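Local structure of ribosomal RNA small subunit methyltransferase E (5VM8) at residues Ala111-Ile116 / Pro154-Ile159; Arg96-Leu101 / Leu133-Glu138; Asn180-Leu185 / Phe218-Leu223. The protein probably transfers a methyl group from S-adenosyl methionine to N3 of a uracil base in the 16S RNA of the small ribosomal subunit. All blocks are in the same frame, centred on the assembly; numbering follows the deposited sequence.

Interaction 1 of 3, residues Ala111-Ile116 / Pro154-Ile159; sequences AIQPVI and PVLPII
This contact is an edge of the parallel sheet of the methyltransferase domain, where strand 111-116 meets the extended segment 154-159. The two run in nearly the same direction. Ile112 is held by both of its backbone polar atoms: its N donates to Pro154 O at 3.1 Å, and its O accepts from Leu156 N at 2.9 Å in an almost straight bond (178° at the hydrogen). Pairing then breaks and resumes with Val115 opposite Ile159, one residue out of step. There Ile116 N donates to Ile159 O at 2.9 Å.

Gln113 bridges the break. Its CG is anti to the backbone N (chi1 177°), and a bend at chi2 (62°) follows. NE2 donates to Pro157 O at 2.8 Å, and that oxygen lies in the plane of the Gln113 amide. NE2 also donates to Pro114 O at 3.2 Å. These two bonds fix how the amide is turned. Around it, OE1 lies 3.4 Å from Leu156 CD1, and the chain crosses the Leu156 and Ile159 side chains at about a right angle. Pro114 has no N-H to give; its CD comes 3.1 Å from Leu156 O instead. Farther along, Ile116 CG1 and CD1 pack on Ile158 CG2, and Pro114 CG on Ile158 CG1.

On its other edge, strand 111-116 is hydrogen-bonded to strand 85-90. Helix 94-106 touches Ile112, while helix 128-147 covers Pro114, Val155 and Ile158 and binds Val155 N through Gln137.

Interaction 2 of 3, residues Arg96-Leu101 / Leu133-Glu138; sequences RMDFTL and LARWQE
Trp136 on helix 128-147 lies against Met97 and Leu101 of helix 94-106, and this is the tightly packed part of the contact. The short segments 96-101 and 133-138 cross at -40°, with their axes 10.4 Å apart, and side chains fill the gap. Leu101 CD1 sits over the five-membered ring of Trp136, 3.7 Å from its centroid, in a CH-pi contact. Met97 CE does the same over the six-membered ring, with CE 4.1 Å from that centroid and close to the ring normal. Met97 SD lies obliquely to this ring, a Met-aromatic contact. The Met97 chain reaches the indole with CG anti to the backbone N (chi1 -166°), then bends at chi2. Met97 CG itself comes 3.8 Å from Trp136 NE1. The other face of the indole has Leu133 N near its rim.

The polar side is looser and partly exposed. Asp98 and Arg135 form a salt bridge end-on: NH1 donates to OD2 at 2.9 Å, and NH2 to OD1 at 3.2 Å. The fit is not coplanar, since the carboxylate and guanidinium planes are 49° apart. OD2 lies in the guanidinium plane, yet NH1 meets it from above the carboxylate plane. A water joins the two zones. It donates to Asp98 OD1 at 2.8 Å and accepts from Trp136 NE1 at 3.0 Å, at the edge of the ring. The indole N-H is thus satisfied at the boundary of the apolar zone.

Leu101 also touches Ile112, and Trp136 touches Pro114. Two neighbouring helices packed on strand 111-116 are typical of an alpha/beta domain, in which helix 94-106 makes the beta-alpha-beta crossover from strand 85-90 to strand 111-116.

Interaction 3 of 3, residues Asn180-Leu185 / Phe218-Leu223; sequences NRACKL and FQAVTL
Cys183 and Val221 stand opposite each other where strands 182-184 and 219-222 pair in parallel. Backbone hydrogen bonds make the frame. Cys183 N donates to Ala220 O at 3.1 Å, and Cys183 O accepts from Thr222 N at 3.0 Å. Thr222 O then takes the N-H of Leu185 at 3.2 Å. The strands are strongly twisted against each other, with 51° between the directions of their short segments.

CA-H...O contacts supplement these bonds. Val221 CA approaches Cys183 O, and Ala182 CA approaches Ala220 O. Lys184 CA lies farther from Thr222 O.

One side-chain amide adds to the polar group. Gln219 has CG anti to its backbone N (chi1 170°) and a bend at chi2 (63°). Its NE2 donates to Ala220 O at 2.7 Å, with that oxygen in the plane of the amide. Ala220 O therefore holds two donors, one from each strand. The same amide lies beside the thiol, with Cys183 SG 3.8 Å from Gln219 NE2.

A methyl group also meets polar oxygens. Ala220 points at the opposite segment, and its CB lies 3.2 Å from Asn180 O and close to Arg181 O.

Apolar contacts are small. Ala182 CB touches Thr222 CG2. Leu185 and Leu223 lie side by side and point the same way, their CD2 atoms 3.6 Å apart. Leu185 CD1 also meets Val221 CG1. Helix 232-244 covers both leucines.

The chemistry is that of a sheet margin. Strand 182-184 is an edge strand of the parallel sheet in this chain and is held mainly through its backbone, while strand 219-222 also bonds to strand 173-177. The leucine pair adds apolar packing at one end, against helix 232-244.

Interactions 1 and 2 belong to one packed region and touch directly, through side chains and one probable polar bond. Their segments alternate along the chain. Both helices of interaction 2 pack on strand 111-116, which also carries interaction 1. Interaction 2 is the more buried, with an aromatic centre and a charged rim, and side chains alone make its bonds. Interactions 1 and 3 lie at opposite margins of the same parallel sheet, their centres about 23 Å apart, and both rely on backbone bonds. Interaction 1 breaks step and bridges the break with a glutamine; interaction 3 keeps step and lies far from the chain centre.

Interaction 1 of 3, residues Ala111-Ile116 / Pro154-Ile159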
loop_
_atom_site.group_PDB
_atom_site.type_symbol
_atom_site.label_atom_id
_atom_site.label_comp_id
_atom_site.label_asym_id
_atom_site.label_seq_id
_atom_site.Cartn_x
_atom_site.Cartn_y
_atom_site.Cartn_z
ATOM N N ALA A 111 -1.708 -5.019 1.584
ATOM C CA ALA A 111 -0.894 -5.461 0.462
ATOM C C ALA A 111 -1.526 -4.975 -0.832
ATOM O O ALA A 111 -2.722 -4.696 -0.894
ATOM C CB ALA A 111 -0.739 -6.988 0.445
ATOM N N ILE A 112 -0.699 -4.889 -1.868
ATOM C CA ILE A 112 -1.099 -4.385 -3.174
ATOM C C ILE A 112 -0.570 -5.335 -4.245
ATOM O O ILE A 112 0.627 -5.650 -4.274
ATOM C CB ILE A 112 -0.595 -2.949 -3.411
ATOM C CG1 ILE A 112 -1.255 -1.992 -2.413
ATOM C CG2 ILE A 112 -0.877 -2.523 -4.847
ATOM C CD1 ILE A 112 -0.406 -0.758 -2.067
ATOM N N GLN A 113 -1.474 -5.824 -5.090
ATOM C CA GLN A 113 -1.165 -6.758 -6.169
ATOM C C GLN A 113 -1.505 -6.059 -7.477
ATOM O O GLN A 113 -2.663 -6.070 -7.912
ATOM C CB GLN A 113 -1.936 -8.072 -6.005
ATOM C CG GLN A 113 -1.728 -9.095 -7.129
ATOM C CD GLN A 113 -0.292 -9.568 -7.257
ATOM O OE1 GLN A 113 0.154 -10.461 -6.524
ATOM N NE2 GLN A 113 0.450 -8.962 -8.184
ATOM N N PRO A 114 -0.539 -5.410 -8.121
ATOM C CA PRO A 114 -0.809 -4.813 -9.435
ATOM C C PRO A 114 -0.986 -5.897 -10.485
ATOM O O PRO A 114 -0.240 -6.880 -10.514
ATOM C CB PRO A 114 0.446 -3.982 -9.710
ATOM C CG PRO A 114 1.531 -4.693 -8.947
ATOM C CD PRO A 114 0.876 -5.295 -7.729
ATOM N N VAL A 115 -1.962 -5.704 -11.369
ATOM C CA VAL A 115 -2.269 -6.718 -12.371
ATOM C C VAL A 115 -2.486 -6.057 -13.717
ATOM O O VAL A 115 -2.950 -4.918 -13.815
ATOM C CB VAL A 115 -3.513 -7.598 -12.067
ATOM C CG1 VAL A 115 -3.387 -8.326 -10.749
ATOM C CG2 VAL A 115 -4.789 -6.789 -12.168
ATOM N N ILE A 116 -2.161 -6.808 -14.760
ATOM C CA ILE A 116 -2.458 -6.407 -16.123
ATOM C C ILE A 116 -3.819 -6.984 -16.465
ATOM O O ILE A 116 -4.037 -8.192 -16.337
ATOM C CB ILE A 116 -1.397 -6.909 -17.109
ATOM C CG1 ILE A 116 0.011 -6.586 -16.590
ATOM C CG2 ILE A 116 -1.673 -6.288 -18.469
ATOM C CD1 ILE A 116 1.107 -7.200 -17.415
ATOM N N PRO A 154 3.635 -4.612 1.017
ATOM C CA PRO A 154 4.396 -4.932 -0.202
ATOM C C PRO A 154 3.623 -4.562 -1.457
ATOM O O PRO A 154 2.392 -4.603 -1.488
ATOM C CB PRO A 154 4.581 -6.452 -0.114
ATOM C CG PRO A 154 3.347 -6.915 0.633
ATOM C CD PRO A 154 3.053 -5.812 1.644
ATOM N N VAL A 155 4.355 -4.163 -2.489
ATOM C CA VAL A 155 3.803 -4.091 -3.840
ATOM C C VAL A 155 4.287 -5.354 -4.544
ATOM O O VAL A 155 5.480 -5.504 -4.825
ATOM C CB VAL A 155 4.231 -2.822 -4.587
ATOM C CG1 VAL A 155 3.490 -2.726 -5.912
ATOM C CG2 VAL A 155 4.025 -1.560 -3.731
ATOM N N LEU A 156 3.399 -6.277 -4.756
ATOM C CA LEU A 156 3.772 -7.595 -5.251
ATOM C C LEU A 156 4.124 -7.551 -6.743
ATOM O O LEU A 156 3.672 -6.663 -7.471
ATOM C CB LEU A 156 2.650 -8.588 -4.988
ATOM C CG LEU A 156 2.261 -8.715 -3.501
ATOM C CD1 LEU A 156 1.010 -9.587 -3.305
ATOM C CD2 LEU A 156 3.410 -9.268 -2.663
ATOM N N PRO A 157 4.952 -8.485 -7.214
ATOM C CA PRO A 157 5.299 -8.506 -8.644
ATOM C C PRO A 157 4.061 -8.543 -9.536
ATOM O O PRO A 157 3.037 -9.139 -9.198
ATOM C CB PRO A 157 6.133 -9.781 -8.789
ATOM C CG PRO A 157 6.662 -10.072 -7.419
ATOM C CD PRO A 157 5.646 -9.536 -6.447
ATOM N N ILE A 158 4.156 -7.842 -10.666
ATOM C CA ILE A 158 3.059 -7.773 -11.622
ATOM C C ILE A 158 2.718 -9.155 -12.151
ATOM O O ILE A 158 3.602 -9.959 -12.463
ATOM C CB ILE A 158 3.424 -6.821 -12.777
ATOM C CG1 ILE A 158 3.742 -5.419 -12.225
ATOM C CG2 ILE A 158 2.326 -6.832 -13.836
ATOM C CD1 ILE A 158 4.247 -4.434 -13.238
ATOM N N ILE A 159 1.420 -9.435 -12.246
ATOM C CA ILE A 159 0.886 -10.621 -12.899
ATOM C C ILE A 159 -0.349 -10.221 -13.696
ATOM O O ILE A 159 -0.928 -9.150 -13.503
ATOM C CB ILE A 159 0.524 -11.743 -11.897
ATOM C CG1 ILE A 159 -0.329 -11.206 -10.736
ATOM C CG2 ILE A 159 1.766 -12.405 -11.361
ATOM C CD1 ILE A 159 -0.608 -12.251 -9.633
#

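Interaction 2 of 3, residues Arg96-Leu101 / Leu133-Glu138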
loop_
_atom_site.group_PDB
_atom_site.type_symbol
_atom_site.label_atom_id
_atom_site.label_comp_id
_atom_site.label_asym_id
_atom_site.label_seq_id
_atom_site.Cartn_x
_atom_site.Cartn_y
_atom_site.Cartn_z
ATOM N N ARG A 96 -3.530 8.489 -11.659
ATOM C CA ARG A 96 -4.578 7.618 -11.155
ATOM C C ARG A 96 -3.981 6.457 -10.361
ATOM O O ARG A 96 -4.464 6.119 -9.277
ATOM C CB ARG A 96 -5.408 7.111 -12.323
ATOM C CG ARG A 96 -6.539 6.221 -11.902
ATOM C CD ARG A 96 -7.366 5.900 -13.119
ATOM N NE ARG A 96 -8.523 5.099 -12.780
ATOM C CZ ARG A 96 -9.764 5.458 -13.070
ATOM N NH1 ARG A 96 -9.980 6.602 -13.703
ATOM N NH2 ARG A 96 -10.776 4.670 -12.744
ATOM N N MET A 97 -2.887 5.894 -10.859
ATOM C CA MET A 97 -2.192 4.827 -10.164
ATOM C C MET A 97 -1.481 5.336 -8.912
ATOM O O MET A 97 -1.543 4.708 -7.848
ATOM C CB MET A 97 -1.183 4.215 -11.132
ATOM C CG MET A 97 -0.596 2.900 -10.709
ATOM S SD MET A 97 -1.863 1.667 -10.637
ATOM C CE MET A 97 -0.949 0.345 -9.883
ATOM N N ASP A 98 -0.744 6.445 -9.050
ATOM C CA ASP A 98 0.054 6.985 -7.949
ATOM C C ASP A 98 -0.826 7.375 -6.761
ATOM O O ASP A 98 -0.496 7.073 -5.613
ATOM C CB ASP A 98 0.871 8.184 -8.451
ATOM C CG ASP A 98 1.918 7.808 -9.538
ATOM O OD1 ASP A 98 2.113 6.613 -9.859
ATOM O OD2 ASP A 98 2.522 8.739 -10.117
ATOM N N PHE A 99 -1.934 8.089 -7.021
ATOM C CA PHE A 99 -2.872 8.441 -5.958
ATOM C C PHE A 99 -3.506 7.199 -5.353
ATOM O O PHE A 99 -3.672 7.110 -4.130
ATOM C CB PHE A 99 -3.952 9.392 -6.478
ATOM C CG PHE A 99 -3.454 10.785 -6.715
ATOM C CD1 PHE A 99 -2.377 11.272 -6.004
ATOM C CD2 PHE A 99 -4.060 11.605 -7.654
ATOM C CE1 PHE A 99 -1.908 12.567 -6.224
ATOM C CE2 PHE A 99 -3.599 12.892 -7.884
ATOM C CZ PHE A 99 -2.520 13.373 -7.169
ATOM N N THR A 100 -3.876 6.228 -6.194
ATOM C CA THR A 100 -4.429 5.004 -5.650
ATOM C C THR A 100 -3.432 4.381 -4.680
ATOM O O THR A 100 -3.770 4.091 -3.530
ATOM C CB THR A 100 -4.802 4.026 -6.778
ATOM O OG1 THR A 100 -5.892 4.555 -7.547
ATOM C CG2 THR A 100 -5.239 2.714 -6.193
ATOM N N LEU A 101 -2.173 4.280 -5.097
ATOM C CA LEU A 101 -1.167 3.633 -4.266
ATOM C C LEU A 101 -0.910 4.435 -2.994
ATOM O O LEU A 101 -0.816 3.870 -1.899
ATOM C CB LEU A 101 0.118 3.434 -5.073
ATOM C CG LEU A 101 0.034 2.291 -6.099
ATOM C CD1 LEU A 101 1.140 2.365 -7.137
ATOM C CD2 LEU A 101 0.107 0.934 -5.390
ATOM N N LEU A 133 7.341 -0.875 -10.964
ATOM C CA LEU A 133 7.204 -1.545 -9.678
ATOM C C LEU A 133 8.075 -0.867 -8.618
ATOM O O LEU A 133 7.605 -0.560 -7.515
ATOM C CB LEU A 133 7.571 -3.031 -9.828
ATOM C CG LEU A 133 7.316 -3.929 -8.615
ATOM C CD1 LEU A 133 5.867 -3.877 -8.235
ATOM C CD2 LEU A 133 7.731 -5.391 -8.866
ATOM N N ALA A 134 9.337 -0.579 -8.962
ATOM C CA ALA A 134 10.240 0.054 -8.011
ATOM C C ALA A 134 9.777 1.460 -7.652
ATOM O O ALA A 134 9.889 1.880 -6.493
ATOM C CB ALA A 134 11.663 0.086 -8.587
ATOM N N ARG A 135 9.244 2.204 -8.624
ATOM C CA ARG A 135 8.706 3.520 -8.298
ATOM C C ARG A 135 7.440 3.387 -7.459
ATOM O O ARG A 135 7.258 4.121 -6.481
ATOM C CB ARG A 135 8.448 4.321 -9.576
ATOM C CG ARG A 135 8.222 5.802 -9.320
ATOM C CD ARG A 135 8.040 6.616 -10.606
ATOM N NE ARG A 135 7.305 7.835 -10.309
ATOM C CZ ARG A 135 5.980 7.934 -10.323
ATOM N NH1 ARG A 135 5.414 9.087 -9.984
ATOM N NH2 ARG A 135 5.218 6.885 -10.666
ATOM N N TRP A 136 6.590 2.409 -7.799
ATOM C CA TRP A 136 5.414 2.140 -6.990
ATOM C C TRP A 136 5.816 1.765 -5.574
ATOM O O TRP A 136 5.179 2.198 -4.605
ATOM C CB TRP A 136 4.588 1.026 -7.613
ATOM C CG TRP A 136 3.969 1.439 -8.898
ATOM C CD1 TRP A 136 3.795 2.714 -9.349
ATOM C CD2 TRP A 136 3.494 0.574 -9.942
ATOM N NE1 TRP A 136 3.212 2.696 -10.590
ATOM C CE2 TRP A 136 3.019 1.395 -10.977
ATOM C CE3 TRP A 136 3.409 -0.813 -10.087
ATOM C CZ2 TRP A 136 2.466 0.882 -12.133
ATOM C CZ3 TRP A 136 2.862 -1.324 -11.254
ATOM C CH2 TRP A 136 2.396 -0.481 -12.252
ATOM N N GLN A 137 6.874 0.967 -5.434
ATOM C CA GLN A 137 7.314 0.574 -4.107
ATOM C C GLN A 137 7.763 1.794 -3.306
ATOM O O GLN A 137 7.442 1.911 -2.119
ATOM C CB GLN A 137 8.435 -0.460 -4.219
ATOM C CG GLN A 137 8.678 -1.248 -2.951
ATOM C CD GLN A 137 7.546 -2.228 -2.648
ATOM O OE1 GLN A 137 7.306 -3.167 -3.416
ATOM N NE2 GLN A 137 6.845 -2.012 -1.528
ATOM N N GLU A 138 8.443 2.743 -3.969
ATOM C CA GLU A 138 8.920 3.963 -3.320
ATOM C C GLU A 138 7.766 4.889 -2.922
ATOM O O GLU A 138 7.846 5.576 -1.895
ATOM C CB GLU A 138 9.923 4.697 -4.227
HETATM O O HOH W 1 2.434 5.140 -12.187
#

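Interaction 3 of 3, residues Asn180-Leu185 / Phe218-Leu223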
loop_
_atom_site.group_PDB
_atom_site.type_symbol
_atom_site.label_atom_id
_atom_site.label_comp_id
_atom_site.label_asym_id
_atom_site.label_seq_id
_atom_site.Cartn_x
_atom_site.Cartn_y
_atom_site.Cartn_z
ATOM N N ASN A 180 -22.351 -4.757 -11.942
ATOM C CA ASN A 180 -23.061 -5.894 -12.515
ATOM C C ASN A 180 -23.102 -7.040 -11.516
ATOM O O ASN A 180 -22.061 -7.439 -10.980
ATOM C CB ASN A 180 -22.397 -6.310 -13.824
ATOM C CG ASN A 180 -22.448 -5.200 -14.868
ATOM O OD1 ASN A 180 -23.517 -4.676 -15.187
ATOM N ND2 ASN A 180 -21.281 -4.819 -15.384
ATOM N N ARG A 181 -24.303 -7.577 -11.288
ATOM C CA ARG A 181 -24.540 -8.653 -10.325
ATOM C C ARG A 181 -24.022 -8.261 -8.942
ATOM O O ARG A 181 -23.304 -9.016 -8.284
ATOM C CB ARG A 181 -23.904 -9.952 -10.814
ATOM C CG ARG A 181 -24.557 -10.506 -12.076
ATOM C CD ARG A 181 -24.116 -11.929 -12.367
ATOM N NE ARG A 181 -22.822 -11.942 -13.043
ATOM C CZ ARG A 181 -22.350 -12.978 -13.729
ATOM N NH1 ARG A 181 -21.161 -12.911 -14.321
ATOM N NH2 ARG A 181 -23.077 -14.078 -13.822
ATOM N N ALA A 182 -24.429 -7.070 -8.492
ATOM C CA ALA A 182 -23.869 -6.420 -7.318
ATOM C C ALA A 182 -24.836 -6.310 -6.144
ATOM O O ALA A 182 -26.057 -6.365 -6.290
ATOM C CB ALA A 182 -23.399 -5.010 -7.671
ATOM N N CYS A 183 -24.234 -6.099 -4.976
ATOM C CA CYS A 183 -24.872 -5.717 -3.719
ATOM C C CYS A 183 -24.054 -4.576 -3.110
ATOM O O CYS A 183 -22.965 -4.237 -3.584
ATOM C CB CYS A 183 -24.967 -6.896 -2.735
ATOM S SG CYS A 183 -23.372 -7.428 -1.960
ATOM N N LYS A 184 -24.586 -3.944 -2.073
ATOM C CA LYS A 184 -23.758 -2.923 -1.471
ATOM C C LYS A 184 -22.680 -3.599 -0.640
ATOM O O LYS A 184 -22.820 -4.744 -0.201
ATOM C CB LYS A 184 -24.582 -1.984 -0.592
ATOM C CG LYS A 184 -25.709 -1.283 -1.327
ATOM C CD LYS A 184 -26.626 -0.542 -0.366
ATOM C CE LYS A 184 -26.142 0.865 -0.144
ATOM N NZ LYS A 184 -25.708 1.402 -1.445
ATOM N N LEU A 185 -21.599 -2.858 -0.416
ATOM C CA LEU A 185 -20.500 -3.342 0.409
ATOM C C LEU A 185 -20.951 -3.595 1.835
ATOM O O LEU A 185 -20.443 -4.510 2.491
ATOM C CB LEU A 185 -19.367 -2.319 0.381
ATOM C CG LEU A 185 -18.029 -2.637 1.020
ATOM C CD1 LEU A 185 -17.362 -3.808 0.340
ATOM C CD2 LEU A 185 -17.178 -1.385 0.933
ATOM N N PHE A 218 -15.888 -14.185 -6.644
ATOM C CA PHE A 218 -15.872 -12.785 -6.261
ATOM C C PHE A 218 -17.273 -12.208 -6.220
ATOM O O PHE A 218 -18.088 -12.468 -7.112
ATOM C CB PHE A 218 -15.034 -11.970 -7.234
ATOM C CG PHE A 218 -13.574 -12.025 -6.950
ATOM C CD1 PHE A 218 -12.814 -13.133 -7.376
ATOM C CD2 PHE A 218 -12.949 -10.981 -6.284
ATOM C CE1 PHE A 218 -11.456 -13.196 -7.120
ATOM C CE2 PHE A 218 -11.596 -11.026 -6.031
ATOM C CZ PHE A 218 -10.838 -12.132 -6.455
ATOM N N GLN A 219 -17.555 -11.427 -5.170
ATOM C CA GLN A 219 -18.823 -10.722 -5.042
ATOM C C GLN A 219 -18.646 -9.296 -5.548
ATOM O O GLN A 219 -17.694 -8.600 -5.151
ATOM C CB GLN A 219 -19.333 -10.712 -3.601
ATOM C CG GLN A 219 -20.550 -9.777 -3.380
ATOM C CD GLN A 219 -21.817 -10.177 -4.171
ATOM O OE1 GLN A 219 -22.405 -11.236 -3.942
ATOM N NE2 GLN A 219 -22.241 -9.313 -5.084
ATOM N N ALA A 220 -19.533 -8.890 -6.457
ATOM C CA ALA A 220 -19.535 -7.539 -7.003
ATOM C C ALA A 220 -20.217 -6.573 -6.027
ATOM O O ALA A 220 -21.305 -6.860 -5.509
ATOM C CB ALA A 220 -20.218 -7.530 -8.369
ATOM N N VAL A 221 -19.570 -5.434 -5.776
ATOM C CA VAL A 221 -20.000 -4.460 -4.766
ATOM C C VAL A 221 -20.088 -3.063 -5.366
ATOM O O VAL A 221 -19.308 -2.705 -6.256
ATOM C CB VAL A 221 -19.055 -4.406 -3.544
ATOM C CG1 VAL A 221 -19.152 -5.683 -2.710
ATOM C CG2 VAL A 221 -17.639 -4.157 -4.010
ATOM N N THR A 222 -21.080 -2.302 -4.912
ATOM C CA THR A 222 -21.211 -0.878 -5.177
ATOM C C THR A 222 -21.189 -0.123 -3.853
ATOM O O THR A 222 -21.476 -0.690 -2.800
ATOM C CB THR A 222 -22.510 -0.520 -5.876
ATOM O OG1 THR A 222 -23.583 -0.787 -4.976
ATOM C CG2 THR A 222 -22.676 -1.270 -7.195
ATOM N N LEU A 223 -20.784 1.145 -3.904
ATOM C CA LEU A 223 -20.883 2.057 -2.766
ATOM C C LEU A 223 -21.673 3.287 -3.166
ATOM O O LEU A 223 -21.150 4.146 -3.880
ATOM C CB LEU A 223 -19.532 2.523 -2.258
ATOM C CG LEU A 223 -18.216 2.028 -2.726
ATOM C CD1 LEU A 223 -17.371 3.238 -3.009
ATOM C CD2 LEU A 223 -17.689 1.248 -1.540
#